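Stress-induced-phosphoprotein 1 (Caenorhabditis elegans, PDB 4GCN) binds the chaperones Hsp70 and Hsp90 as a TPR co-chaperone, inhibits the ATPase activity of Hsp90, and promotes thermotolerance and longevity. Local coordinates at residues D23-H28 against F53-F58; H30-I35 against N46-V51; K57-V62 against Q94-L99. All coordinates share one frame; numbering follows the deposited sequence.

Overall arrangement
The three contacts belong to the N-terminal TPR domain, an array of seven helices. Interactions 1 and 2 both join helix 24-37 to helix 42-54, with centres about 9 Å apart; interaction 2 is nested inside the loop that interaction 1 closes, and His28 of the first meets Lys48 of the second. Interaction 3 pairs the start of helix 58-74 with the end of helix 79-95, about 14 Å from the centre of interaction 1 and about 18 Å from that of interaction 2. It begins at Lys57 and Phe58, where interaction 1 ends. The contacts join predicted repeat 1 to 2 and 2 to 3, so successive helices stack into the TPR array.

Interaction 1. Residues D23-H28 against F53-F58; sequences DFEKAH and FEEKKF
At the junction of the first two predicted TPR repeats, the N-terminal turn of helix 24-37 meets the turn that follows helix 42-54, where Lys56 forms a Schellman motif. Asp23 N-caps helix 24-37, its OD1 accepting from Lys26 N. Phe24 carries the apolar part of the contact. Its CZ lies 3.6 Å from Glu54 CG, the two side chains crossing nearly at a right angle, while Glu55 runs past the ring in the opposite direction with CG 3.8 Å from Phe24 CD2. The extended Glu55 chain (chi2 -178°) meets His28 tip to tip. His28 NE2 donates to Glu55 OE2 over 2.7 Å with an N-H...O angle of 160°; the oxygen lies in the imidazole plane, but the nitrogen stands above the carboxylate plane. Replacing Glu55 by an alanine would remove this acceptor and the methylene beside Phe24, and would probably leave the ring less fixed in rotation, held by the ND1 bond to Lys48. Glu54 OE2 pairs with Lys22. Glu55 OE1 forms a long, weak ion pair with Lys57 NZ at 3.6 Å, which may offset the nearby Glu25 carboxylate. Because Lys48 NZ donates to ND1, His28 is probably neutral and protonated on NE2.

Interaction 2. Residues H30-I35 against N46-V51; sequences HYDKAI and NNKAAV
Tyr31 lies with one ring face against Asn47 and its edge against Val51, packing between two nearly antiparallel helices. The short segments 30-35 and 46-51 run 158° apart in direction, their axes 10.2 Å from each other. Asn47 crosses the tyrosine at about a right angle and sets CB over the ring in a CH-pi contact, 3.8 Å from the centroid of Tyr31 and displaced toward the rim near CZ; its amide plane is turned 67° from the ring. Val51 comes tip to tip in the ring plane, with CG2 3.6 Å from Tyr31 CE2. At the other end of the tyrosine, Lys48 CG packs 3.6 Å from Tyr31 CB.

Lys48 then bends at chi3 and at chi4 (96°), which turns its ammonium across the end of Asp32. Lys48 NZ forms a salt bridge at 2.7 Å with Asp32 OD1, which accepts through its syn lone pair. A water donates to Asp32 OD2 and accepts a weak bond from Lys48 NZ, closing a bridge beside the direct one. The aliphatic part of the lysine packs as well: CD lies 3.8 Å from Ile35 CD1. The ammonium belongs to a buried lysine, whose charge is met by the exposed Asp32, and Lys48 NZ also donates to His28 ND1.

Helix 3-20 lies against the tyrosine side, where Tyr19 touches Tyr31 and Val51, and Asn16 ND2 bonds to both Tyr31 OH and Asn47 OD1; helix 58-74 packs against Lys48 and Ala49 through Phe64.

Interaction 3. Residues K57-V62 against Q94-L99; sequences KFAECV and QKQNDL
Two neighbouring predicted TPR repeats meet here, the first turn of helix 58-74 packing against the C-terminal end of helix 79-95. The latter is closed by a Schellman motif: Asn97, with positive phi (58°), follows Gln96, and its N bonds back to Gln94 O. Asp98 N-caps the next helix, its OD1 accepting from Leu101 N.

Phe58 is the main contributor from segment 57-62. Its CG is anti to the carbonyl carbon, and this rotamer presents a flat ring face to Lys95. Lys95 CB stands almost exactly over the middle of that ring, 3.5 Å from its centroid and only 5° off the normal, a well-centred CH-pi contact. The lysine is bent at chi2 (-79°): CG still lies over the ring, 3.6 Å from Phe58 CE1, and CD passes near CZ, after which the chain leads away from the segment. It is therefore the aliphatic base of the lysine that packs on the aromatic. Phe58 also meets Phe53 edge-to-face, which joins this contact to the end of helix 42-54.

Gln96 lies beyond the lysine. It starts with the same first torsion as Lys95 but stays extended beyond CG, where the lysine bends, so the side chain reaches across the start of helix 58-74. Its CG packs against the methylene of Phe58, and the amide lies beside Ala59 and Val62. OE1 faces the methyl of Ala59, while NE2 makes a weak hydrogen bond to Ala92 O in the last turn of the preceding helix. The association is thus by packing, with the glutamine's amide nitrogen, Gln96 NE2, resting 3.9 Å from Val62 CG2.

Interaction 1. Residues D23-H28 against F53-F58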
ATOM      1  N   ASP A  23     -10.743  -7.072  12.229  1.00 33.29           N
ATOM      2  CA  ASP A  23     -10.171  -8.349  12.462  1.00 33.77           C
ATOM      3  C   ASP A  23      -8.937  -8.432  11.601  1.00 31.73           C
ATOM      4  O   ASP A  23      -8.961  -8.984  10.496  1.00 29.24           O
ATOM      5  CB  ASP A  23     -11.115  -9.457  12.079  1.00 36.94           C
ATOM      6  CG  ASP A  23     -10.597 -10.811  12.494  1.00 41.46           C
ATOM      7  OD1 ASP A  23      -9.361 -10.974  12.663  1.00 41.85           O
ATOM      8  OD2 ASP A  23     -11.434 -11.703  12.599  1.00 41.83           O
ATOM      9  N   PHE A  24      -7.854  -7.872  12.098  1.00 31.12           N
ATOM     10  CA  PHE A  24      -6.664  -7.758  11.257  1.00 30.18           C
ATOM     11  C   PHE A  24      -5.961  -9.067  10.913  1.00 30.21           C
ATOM     12  O   PHE A  24      -5.403  -9.198   9.804  1.00 26.11           O
ATOM     13  CB  PHE A  24      -5.655  -6.749  11.821  1.00 31.66           C
ATOM     14  CG  PHE A  24      -6.259  -5.388  12.140  1.00 32.22           C
ATOM     15  CD1 PHE A  24      -6.954  -4.702  11.212  1.00 34.76           C
ATOM     16  CD2 PHE A  24      -6.107  -4.823  13.396  1.00 38.47           C
ATOM     17  CE1 PHE A  24      -7.505  -3.447  11.501  1.00 35.45           C
ATOM     18  CE2 PHE A  24      -6.662  -3.596  13.696  1.00 37.20           C
ATOM     19  CZ  PHE A  24      -7.365  -2.913  12.729  1.00 35.60           C
ATOM     20  N   GLU A  25      -5.965 -10.018  11.832  1.00 32.76           N
ATOM     21  CA  GLU A  25      -5.371 -11.345  11.582  0.60 35.93           C
ATOM     22  C   GLU A  25      -6.012 -12.063  10.388  1.00 34.39           C
ATOM     23  O   GLU A  25      -5.331 -12.556   9.484  1.00 34.14           O
ATOM     24  CB  GLU A  25      -5.498 -12.238  12.836  0.60 39.52           C
ATOM     25  CG  GLU A  25      -4.575 -11.872  13.982  0.60 42.97           C
ATOM     26  CD  GLU A  25      -4.902 -10.541  14.658  0.60 45.44           C
ATOM     27  OE1 GLU A  25      -6.109 -10.160  14.724  0.60 42.93           O
ATOM     28  OE2 GLU A  25      -3.928  -9.879  15.112  0.60 44.04           O
ATOM     29  N   LYS A  26      -7.334 -12.111  10.389  1.00 36.11           N
ATOM     30  CA  LYS A  26      -8.134 -12.746   9.337  1.00 36.99           C
ATOM     31  C   LYS A  26      -7.959 -11.978   8.016  1.00 33.64           C
ATOM     32  O   LYS A  26      -7.904 -12.599   6.928  1.00 33.51           O
ATOM     33  CB  LYS A  26      -9.624 -12.785   9.809  1.00 40.83           C
ATOM     34  CG  LYS A  26     -10.758 -13.226   8.874  1.00 44.06           C
ATOM     35  CD  LYS A  26     -12.177 -12.974   9.504  1.00 44.49           C
ATOM     36  CE  LYS A  26     -13.409 -13.028   8.552  1.00 48.43           C
ATOM     37  NZ  LYS A  26     -14.486 -11.918   8.496  1.00 38.56           N
ATOM     38  N   ALA A  27      -7.813 -10.657   8.104  1.00 30.14           N
ATOM     39  CA  ALA A  27      -7.629  -9.818   6.888  1.00 27.21           C
ATOM     40  C   ALA A  27      -6.363 -10.243   6.208  1.00 27.22           C
ATOM     41  O   ALA A  27      -6.365 -10.455   5.010  1.00 26.69           O
ATOM     42  CB  ALA A  27      -7.571  -8.351   7.218  1.00 26.60           C
ATOM     43  N   HIS A  28      -5.281 -10.370   6.993  1.00 27.87           N
ATOM     44  CA  HIS A  28      -3.998 -10.840   6.455  1.00 28.92           C
ATOM     45  C   HIS A  28      -4.081 -12.237   5.823  1.00 27.47           C
ATOM     46  O   HIS A  28      -3.466 -12.472   4.768  1.00 29.26           O
ATOM     47  CB  HIS A  28      -2.921 -10.836   7.535  1.00 29.38           C
ATOM     48  CG  HIS A  28      -2.344  -9.471   7.831  1.00 29.98           C
ATOM     49  ND1 HIS A  28      -1.665  -8.740   6.903  1.00 29.51           N
ATOM     50  CD2 HIS A  28      -2.305  -8.745   9.011  1.00 29.62           C
ATOM     51  CE1 HIS A  28      -1.257  -7.599   7.452  1.00 29.52           C
ATOM     52  NE2 HIS A  28      -1.650  -7.593   8.747  1.00 32.77           N
ATOM     53  N   PHE A  53      -0.541  -0.724   8.715  1.00 23.79           N
ATOM     54  CA  PHE A  53      -0.534   0.624   9.211  1.00 25.80           C
ATOM     55  C   PHE A  53      -1.508   0.767  10.385  1.00 25.09           C
ATOM     56  O   PHE A  53      -1.133   1.351  11.404  1.00 26.70           O
ATOM     57  CB  PHE A  53      -0.933   1.598   8.075  1.00 27.63           C
ATOM     58  CG  PHE A  53      -0.773   3.037   8.424  1.00 25.50           C
ATOM     59  CD1 PHE A  53       0.380   3.695   8.087  1.00 25.07           C
ATOM     60  CD2 PHE A  53      -1.782   3.718   9.074  1.00 27.93           C
ATOM     61  CE1 PHE A  53       0.537   5.022   8.404  1.00 28.00           C
ATOM     62  CE2 PHE A  53      -1.647   5.038   9.402  1.00 30.90           C
ATOM     63  CZ  PHE A  53      -0.476   5.689   9.068  1.00 29.42           C
ATOM     64  N   GLU A  54      -2.706   0.196  10.261  1.00 25.73           N
ATOM     65  CA  GLU A  54      -3.699   0.268  11.376  0.50 26.37           C
ATOM     66  C   GLU A  54      -3.251  -0.525  12.580  1.00 28.81           C
ATOM     67  O   GLU A  54      -3.598  -0.130  13.684  1.00 29.86           O
ATOM     68  CB  GLU A  54      -5.157  -0.093  10.995  0.50 27.78           C
ATOM     69  CG  GLU A  54      -6.176   0.389  12.037  0.50 27.41           C
ATOM     70  CD  GLU A  54      -7.626   0.467  11.571  0.50 29.84           C
ATOM     71  OE1 GLU A  54      -7.858   0.446  10.351  0.50 28.70           O
ATOM     72  OE2 GLU A  54      -8.569   0.576  12.431  0.50 26.99           O
ATOM     73  N   GLU A  55      -2.450  -1.579  12.375  1.00 27.36           N
ATOM     74  CA  GLU A  55      -1.846  -2.371  13.442  1.00 28.27           C
ATOM     75  C   GLU A  55      -0.647  -1.713  14.108  1.00 28.91           C
ATOM     76  O   GLU A  55      -0.073  -2.270  15.072  1.00 28.49           O
ATOM     77  CB  GLU A  55      -1.343  -3.708  12.846  1.00 28.24           C
ATOM     78  CG  GLU A  55      -2.422  -4.718  12.516  1.00 32.67           C
ATOM     79  CD  GLU A  55      -1.829  -6.021  11.991  1.00 32.44           C
ATOM     80  OE1 GLU A  55      -1.888  -7.030  12.707  1.00 36.44           O
ATOM     81  OE2 GLU A  55      -1.263  -6.030  10.900  1.00 33.71           O
ATOM     82  N   LYS A  56      -0.222  -0.588  13.560  1.00 27.13           N
ATOM     83  CA  LYS A  56       0.986   0.122  13.971  1.00 28.82           C
ATOM     84  C   LYS A  56       2.270  -0.679  13.676  1.00 27.12           C
ATOM     85  O   LYS A  56       3.298  -0.485  14.324  1.00 26.49           O
ATOM     86  CB  LYS A  56       0.910   0.539  15.440  1.00 32.31           C
ATOM     87  CG  LYS A  56      -0.228   1.467  15.784  1.00 35.98           C
ATOM     88  CD  LYS A  56      -0.120   1.827  17.251  1.00 39.60           C
ATOM     89  CE  LYS A  56      -0.891   3.068  17.621  1.00 45.25           C
ATOM     90  NZ  LYS A  56      -2.297   2.861  17.235  1.00 43.03           N
ATOM     91  N   LYS A  57       2.181  -1.588  12.711  1.00 24.85           N
ATOM     92  CA  LYS A  57       3.357  -2.297  12.191  1.00 26.07           C
ATOM     93  C   LYS A  57       3.889  -1.452  11.050  1.00 23.62           C
ATOM     94  O   LYS A  57       3.711  -1.791   9.892  1.00 23.10           O
ATOM     95  CB  LYS A  57       2.939  -3.721  11.730  1.00 26.93           C
ATOM     96  CG  LYS A  57       2.515  -4.583  12.922  1.00 31.81           C
ATOM     97  CD  LYS A  57       2.173  -6.016  12.584  1.00 32.97           C
ATOM     98  CE  LYS A  57       1.608  -6.660  13.831  1.00 38.23           C
ATOM     99  NZ  LYS A  57       1.408  -8.089  13.616  1.00 42.13           N
ATOM    100  N   PHE A  58       4.535  -0.337  11.368  1.00 23.99           N
ATOM    101  CA  PHE A  58       4.835   0.626  10.316  1.00 22.85           C
ATOM    102  C   PHE A  58       5.975   0.141   9.398  1.00 23.41           C
ATOM    103  O   PHE A  58       5.951   0.352   8.209  1.00 22.12           O
ATOM    104  CB  PHE A  58       5.114   1.982  10.909  1.00 22.26           C
ATOM    105  CG  PHE A  58       3.946   2.538  11.687  1.00 23.62           C
ATOM    106  CD1 PHE A  58       2.829   2.896  11.016  1.00 25.57           C
ATOM    107  CD2 PHE A  58       4.000   2.693  13.050  1.00 25.37           C
ATOM    108  CE1 PHE A  58       1.737   3.400  11.690  1.00 24.43           C
ATOM    109  CE2 PHE A  58       2.892   3.188  13.755  1.00 26.06           C
ATOM    110  CZ  PHE A  58       1.768   3.528  13.042  1.00 26.30           C
TER

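Interaction 2. Residues H30-I35 against N46-V51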
ATOM      1  N   HIS A  30      -6.555 -13.815   4.356  1.00 29.26           N
ATOM      2  CA  HIS A  30      -7.186 -13.700   3.080  1.00 29.11           C
ATOM      3  C   HIS A  30      -6.375 -12.958   2.044  1.00 28.22           C
ATOM      4  O   HIS A  30      -6.291 -13.382   0.851  1.00 26.43           O
ATOM      5  CB  HIS A  30      -8.550 -13.073   3.278  1.00 29.67           C
ATOM      6  CG  HIS A  30      -9.579 -14.033   3.927  1.00 32.23           C
ATOM      7  ND1 HIS A  30      -9.941 -15.240   3.354  1.00 32.79           N
ATOM      8  CD2 HIS A  30     -10.322 -13.917   5.082  1.00 34.34           C
ATOM      9  CE1 HIS A  30     -10.858 -15.858   4.153  1.00 35.68           C
ATOM     10  NE2 HIS A  30     -11.087 -15.066   5.212  1.00 36.55           N
ATOM     11  N   TYR A  31      -5.752 -11.835   2.435  1.00 28.65           N
ATOM     12  CA  TYR A  31      -4.944 -11.070   1.464  1.00 26.47           C
ATOM     13  C   TYR A  31      -3.760 -11.908   1.063  1.00 28.71           C
ATOM     14  O   TYR A  31      -3.336 -11.877  -0.064  1.00 25.86           O
ATOM     15  CB  TYR A  31      -4.510  -9.712   2.033  1.00 26.65           C
ATOM     16  CG  TYR A  31      -5.610  -8.665   2.261  1.00 25.12           C
ATOM     17  CD1 TYR A  31      -6.658  -8.502   1.384  1.00 25.66           C
ATOM     18  CD2 TYR A  31      -5.565  -7.829   3.389  1.00 25.29           C
ATOM     19  CE1 TYR A  31      -7.654  -7.514   1.592  1.00 24.87           C
ATOM     20  CE2 TYR A  31      -6.535  -6.905   3.626  1.00 26.04           C
ATOM     21  CZ  TYR A  31      -7.583  -6.730   2.726  1.00 26.24           C
ATOM     22  OH  TYR A  31      -8.522  -5.777   2.951  1.00 26.74           O
ATOM     23  N   ASP A  32      -3.247 -12.702   1.994  1.00 29.99           N
ATOM     24  CA  ASP A  32      -2.108 -13.605   1.693  1.00 31.55           C
ATOM     25  C   ASP A  32      -2.531 -14.666   0.695  1.00 30.24           C
ATOM     26  O   ASP A  32      -1.774 -15.007  -0.208  1.00 30.83           O
ATOM     27  CB  ASP A  32      -1.597 -14.301   2.974  1.00 32.92           C
ATOM     28  CG  ASP A  32      -0.744 -13.347   3.874  1.00 36.81           C
ATOM     29  OD1 ASP A  32      -0.361 -12.250   3.405  1.00 33.27           O
ATOM     30  OD2 ASP A  32      -0.494 -13.702   5.031  1.00 37.25           O
ATOM     31  N   LYS A  33      -3.738 -15.172   0.892  1.00 29.50           N
ATOM     32  CA  LYS A  33      -4.349 -16.114  -0.047  1.00 30.76           C
ATOM     33  C   LYS A  33      -4.521 -15.448  -1.428  1.00 29.68           C
ATOM     34  O   LYS A  33      -4.266 -16.071  -2.454  1.00 27.99           O
ATOM     35  CB  LYS A  33      -5.658 -16.708   0.487  1.00 31.95           C
ATOM     36  CG  LYS A  33      -5.425 -17.819   1.515  1.00 36.02           C
ATOM     37  CD  LYS A  33      -6.721 -18.532   1.853  1.00 41.83           C
ATOM     38  CE  LYS A  33      -6.652 -19.224   3.193  1.00 44.50           C
ATOM     39  NZ  LYS A  33      -7.941 -19.948   3.317  1.00 50.22           N
ATOM     40  N   ALA A  34      -4.915 -14.184  -1.428  1.00 28.11           N
ATOM     41  CA  ALA A  34      -5.019 -13.439  -2.710  1.00 27.15           C
ATOM     42  C   ALA A  34      -3.685 -13.390  -3.466  1.00 28.08           C
ATOM     43  O   ALA A  34      -3.629 -13.675  -4.668  1.00 28.12           O
ATOM     44  CB  ALA A  34      -5.565 -12.034  -2.478  1.00 24.91           C
ATOM     45  N   ILE A  35      -2.616 -13.072  -2.737  1.00 28.36           N
ATOM     46  CA  ILE A  35      -1.303 -12.991  -3.296  1.00 30.00           C
ATOM     47  C   ILE A  35      -0.807 -14.351  -3.749  1.00 30.53           C
ATOM     48  O   ILE A  35      -0.130 -14.448  -4.761  1.00 33.76           O
ATOM     49  CB  ILE A  35      -0.319 -12.306  -2.292  1.00 28.68           C
ATOM     50  CG1 ILE A  35      -0.750 -10.832  -2.120  1.00 28.43           C
ATOM     51  CG2 ILE A  35       1.144 -12.545  -2.728  1.00 30.94           C
ATOM     52  CD1 ILE A  35      -0.229 -10.150  -0.867  1.00 25.40           C
ATOM     53  N   ASN A  46      -1.174  -3.214  -1.505  1.00 23.69           N
ATOM     54  CA  ASN A  46      -1.631  -2.007  -0.891  1.00 22.57           C
ATOM     55  C   ASN A  46      -2.596  -2.344   0.243  1.00 25.31           C
ATOM     56  O   ASN A  46      -2.538  -1.676   1.270  1.00 25.55           O
ATOM     57  CB  ASN A  46      -2.322  -1.022  -1.855  1.00 22.87           C
ATOM     58  CG  ASN A  46      -1.349  -0.256  -2.776  1.00 23.65           C
ATOM     59  OD1 ASN A  46      -0.192  -0.063  -2.436  1.00 25.03           O
ATOM     60  ND2 ASN A  46      -1.851   0.208  -3.955  1.00 22.40           N
ATOM     61  N   ASN A  47      -3.491  -3.339   0.066  1.00 23.29           N
ATOM     62  CA  ASN A  47      -4.461  -3.627   1.144  1.00 24.42           C
ATOM     63  C   ASN A  47      -3.727  -4.209   2.347  1.00 23.36           C
ATOM     64  O   ASN A  47      -4.003  -3.853   3.453  1.00 22.67           O
ATOM     65  CB  ASN A  47      -5.543  -4.593   0.660  1.00 26.16           C
ATOM     66  CG  ASN A  47      -6.566  -3.948  -0.262  1.00 30.75           C
ATOM     67  OD1 ASN A  47      -7.572  -4.557  -0.539  1.00 39.16           O
ATOM     68  ND2 ASN A  47      -6.331  -2.752  -0.718  1.00 26.86           N
ATOM     69  N   LYS A  48      -2.702  -5.034   2.148  1.00 21.90           N
ATOM     70  CA  LYS A  48      -1.928  -5.537   3.264  1.00 24.13           C
ATOM     71  C   LYS A  48      -1.170  -4.418   4.014  1.00 25.24           C
ATOM     72  O   LYS A  48      -1.137  -4.407   5.234  1.00 26.35           O
ATOM     73  CB  LYS A  48      -0.881  -6.527   2.819  1.00 28.80           C
ATOM     74  CG  LYS A  48      -1.418  -7.929   2.736  1.00 31.45           C
ATOM     75  CD  LYS A  48      -0.341  -8.961   2.775  1.00 31.42           C
ATOM     76  CE  LYS A  48       0.450  -9.102   4.063  1.00 31.30           C
ATOM     77  NZ  LYS A  48       0.048 -10.145   5.056  1.00 29.16           N
ATOM     78  N   ALA A  49      -0.652  -3.457   3.265  1.00 22.31           N
ATOM     79  CA  ALA A  49      -0.011  -2.258   3.829  1.00 21.74           C
ATOM     80  C   ALA A  49      -0.939  -1.469   4.719  1.00 25.21           C
ATOM     81  O   ALA A  49      -0.561  -1.036   5.793  1.00 24.25           O
ATOM     82  CB  ALA A  49       0.608  -1.402   2.697  1.00 21.46           C
ATOM     83  N   ALA A  50      -2.177  -1.305   4.271  1.00 24.71           N
ATOM     84  CA  ALA A  50      -3.184  -0.609   5.014  1.00 24.96           C
ATOM     85  C   ALA A  50      -3.496  -1.311   6.330  1.00 24.70           C
ATOM     86  O   ALA A  50      -3.657  -0.662   7.369  1.00 26.81           O
ATOM     87  CB  ALA A  50      -4.426  -0.479   4.173  1.00 28.46           C
ATOM     88  N   VAL A  51      -3.586  -2.625   6.313  1.00 24.29           N
ATOM     89  CA  VAL A  51      -3.777  -3.381   7.547  1.00 26.95           C
ATOM     90  C   VAL A  51      -2.602  -3.154   8.487  1.00 25.96           C
ATOM     91  O   VAL A  51      -2.813  -2.844   9.657  1.00 23.58           O
ATOM     92  CB  VAL A  51      -3.955  -4.880   7.309  1.00 26.36           C
ATOM     93  CG1 VAL A  51      -4.188  -5.587   8.642  1.00 28.18           C
ATOM     94  CG2 VAL A  51      -5.114  -5.111   6.343  1.00 26.80           C
TER
HETATM   95  O   HOH W   1       0.798 -12.265   6.732  1.00 51.12           O

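Interaction 3. Residues K57-V62 against Q94-L99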
ATOM      1  N   LYS A  57       2.181  -1.588  12.711  1.00 24.85           N
ATOM      2  CA  LYS A  57       3.357  -2.297  12.191  1.00 26.07           C
ATOM      3  C   LYS A  57       3.889  -1.452  11.050  1.00 23.62           C
ATOM      4  O   LYS A  57       3.711  -1.791   9.892  1.00 23.10           O
ATOM      5  CB  LYS A  57       2.939  -3.721  11.730  1.00 26.93           C
ATOM      6  CG  LYS A  57       2.515  -4.583  12.922  1.00 31.81           C
ATOM      7  CD  LYS A  57       2.173  -6.016  12.584  1.00 32.97           C
ATOM      8  CE  LYS A  57       1.608  -6.660  13.831  1.00 38.23           C
ATOM      9  NZ  LYS A  57       1.408  -8.089  13.616  1.00 42.13           N
ATOM     10  N   PHE A  58       4.535  -0.337  11.368  1.00 23.99           N
ATOM     11  CA  PHE A  58       4.835   0.626  10.316  1.00 22.85           C
ATOM     12  C   PHE A  58       5.975   0.141   9.398  1.00 23.41           C
ATOM     13  O   PHE A  58       5.951   0.352   8.209  1.00 22.12           O
ATOM     14  CB  PHE A  58       5.114   1.982  10.909  1.00 22.26           C
ATOM     15  CG  PHE A  58       3.946   2.538  11.687  1.00 23.62           C
ATOM     16  CD1 PHE A  58       2.829   2.896  11.016  1.00 25.57           C
ATOM     17  CD2 PHE A  58       4.000   2.693  13.050  1.00 25.37           C
ATOM     18  CE1 PHE A  58       1.737   3.400  11.690  1.00 24.43           C
ATOM     19  CE2 PHE A  58       2.892   3.188  13.755  1.00 26.06           C
ATOM     20  CZ  PHE A  58       1.768   3.528  13.042  1.00 26.30           C
ATOM     21  N   ALA A  59       6.898  -0.616   9.957  1.00 24.35           N
ATOM     22  CA  ALA A  59       8.020  -1.150   9.118  1.00 25.63           C
ATOM     23  C   ALA A  59       7.487  -2.180   8.132  1.00 24.71           C
ATOM     24  O   ALA A  59       7.768  -2.122   6.945  1.00 21.75           O
ATOM     25  CB  ALA A  59       9.108  -1.770   9.976  1.00 24.68           C
ATOM     26  N   GLU A  60       6.540  -3.018   8.593  1.00 25.79           N
ATOM     27  CA  GLU A  60       5.898  -3.978   7.663  1.00 24.81           C
ATOM     28  C   GLU A  60       5.041  -3.275   6.582  1.00 24.79           C
ATOM     29  O   GLU A  60       5.068  -3.672   5.438  1.00 22.67           O
ATOM     30  CB  GLU A  60       5.098  -4.984   8.436  1.00 25.29           C
ATOM     31  CG  GLU A  60       5.930  -5.826   9.378  1.00 31.44           C
ATOM     32  CD  GLU A  60       6.100  -5.241  10.781  1.00 37.41           C
ATOM     33  OE1 GLU A  60       6.065  -3.989  11.069  1.00 34.95           O
ATOM     34  OE2 GLU A  60       6.282  -6.101  11.662  1.00 48.00           O
ATOM     35  N   CYS A  61       4.330  -2.214   6.962  1.00 23.70           N
ATOM     36  CA  CYS A  61       3.582  -1.381   6.023  1.00 24.00           C
ATOM     37  C   CYS A  61       4.498  -0.905   4.896  1.00 26.00           C
ATOM     38  O   CYS A  61       4.192  -1.096   3.723  1.00 22.86           O
ATOM     39  CB  CYS A  61       2.962  -0.229   6.733  1.00 24.38           C
ATOM     40  SG  CYS A  61       2.105   0.940   5.694  1.00 25.78           S
ATOM     41  N   VAL A  62       5.623  -0.307   5.267  1.00 23.59           N
ATOM     42  CA  VAL A  62       6.609   0.164   4.308  1.00 24.20           C
ATOM     43  C   VAL A  62       7.039  -0.954   3.385  1.00 23.71           C
ATOM     44  O   VAL A  62       7.135  -0.739   2.185  1.00 22.89           O
ATOM     45  CB  VAL A  62       7.876   0.814   4.957  1.00 21.71           C
ATOM     46  CG1 VAL A  62       9.026   1.041   3.921  1.00 20.56           C
ATOM     47  CG2 VAL A  62       7.525   2.086   5.676  1.00 20.70           C
ATOM     48  N   GLN A  94       6.735   8.690   8.723  1.00 23.38           N
ATOM     49  CA  GLN A  94       6.414   9.693   9.732  1.00 25.63           C
ATOM     50  C   GLN A  94       6.055   9.091  11.094  1.00 25.67           C
ATOM     51  O   GLN A  94       6.425   9.617  12.145  1.00 23.95           O
ATOM     52  CB  GLN A  94       5.239  10.572   9.339  1.00 26.68           C
ATOM     53  CG  GLN A  94       5.480  11.611   8.307  1.00 27.58           C
ATOM     54  CD  GLN A  94       4.241  12.443   8.098  1.00 28.25           C
ATOM     55  OE1 GLN A  94       3.358  11.987   7.412  1.00 28.18           O
ATOM     56  NE2 GLN A  94       4.178  13.664   8.711  1.00 29.42           N
ATOM     57  N   LYS A  95       5.307   8.016  11.071  1.00 24.12           N
ATOM     58  CA  LYS A  95       4.899   7.384  12.297  1.00 27.17           C
ATOM     59  C   LYS A  95       6.069   6.713  13.035  1.00 26.80           C
ATOM     60  O   LYS A  95       5.963   6.419  14.194  1.00 28.66           O
ATOM     61  CB  LYS A  95       3.832   6.366  12.026  1.00 27.25           C
ATOM     62  CG  LYS A  95       2.555   6.924  11.472  1.00 27.68           C
ATOM     63  CD  LYS A  95       1.742   7.523  12.610  1.00 32.16           C
ATOM     64  CE  LYS A  95       0.434   8.081  12.097  1.00 38.06           C
ATOM     65  NZ  LYS A  95      -0.536   8.231  13.242  1.00 40.79           N
ATOM     66  N   GLN A  96       7.149   6.445  12.321  1.00 24.45           N
ATOM     67  CA  GLN A  96       8.397   5.979  12.877  1.00 26.54           C
ATOM     68  C   GLN A  96       9.341   7.121  13.253  1.00 27.15           C
ATOM     69  O   GLN A  96      10.504   6.853  13.543  1.00 28.03           O
ATOM     70  CB  GLN A  96       9.088   5.050  11.843  1.00 24.95           C
ATOM     71  CG  GLN A  96       8.306   3.780  11.601  1.00 27.64           C
ATOM     72  CD  GLN A  96       8.994   2.789  10.677  1.00 27.78           C
ATOM     73  OE1 GLN A  96       9.866   1.999  11.110  1.00 26.75           O
ATOM     74  NE2 GLN A  96       8.589   2.810   9.398  1.00 24.98           N
ATOM     75  N   ASN A  97       8.863   8.376  13.243  1.00 27.52           N
ATOM     76  CA  ASN A  97       9.688   9.559  13.517  1.00 27.05           C
ATOM     77  C   ASN A  97      10.882   9.690  12.556  1.00 26.88           C
ATOM     78  O   ASN A  97      11.915  10.237  12.934  1.00 27.97           O
ATOM     79  CB  ASN A  97      10.209   9.536  14.960  1.00 31.46           C
ATOM     80  CG  ASN A  97      10.693  10.909  15.467  1.00 36.06           C
ATOM     81  OD1 ASN A  97      11.664  11.013  16.291  1.00 39.84           O
ATOM     82  ND2 ASN A  97      10.042  11.978  14.977  1.00 35.06           N
ATOM     83  N   ASP A  98      10.694   9.267  11.313  1.00 25.14           N
ATOM     84  CA  ASP A  98      11.802   9.263  10.317  1.00 26.08           C
ATOM     85  C   ASP A  98      11.415  10.216   9.205  1.00 27.07           C
ATOM     86  O   ASP A  98      10.922   9.803   8.153  1.00 26.19           O
ATOM     87  CB  ASP A  98      12.084   7.851   9.793  1.00 25.67           C
ATOM     88  CG  ASP A  98      13.436   7.728   9.099  1.00 28.63           C
ATOM     89  OD1 ASP A  98      13.799   8.740   8.475  1.00 25.32           O
ATOM     90  OD2 ASP A  98      14.171   6.671   9.225  1.00 29.64           O
ATOM     91  N   LEU A  99      11.705  11.496   9.430  1.00 27.00           N
ATOM     92  CA  LEU A  99      11.294  12.522   8.466  1.00 27.98           C
ATOM     93  C   LEU A  99      12.074  12.389   7.205  1.00 27.11           C
ATOM     94  O   LEU A  99      11.572  12.657   6.135  1.00 26.63           O
ATOM     95  CB  LEU A  99      11.548  13.931   9.017  1.00 30.78           C
ATOM     96  CG  LEU A  99      10.859  15.075   8.216  1.00 35.55           C
ATOM     97  CD1 LEU A  99       9.366  14.994   8.482  1.00 38.41           C
ATOM     98  CD2 LEU A  99      11.416  16.477   8.565  1.00 42.37           C
TER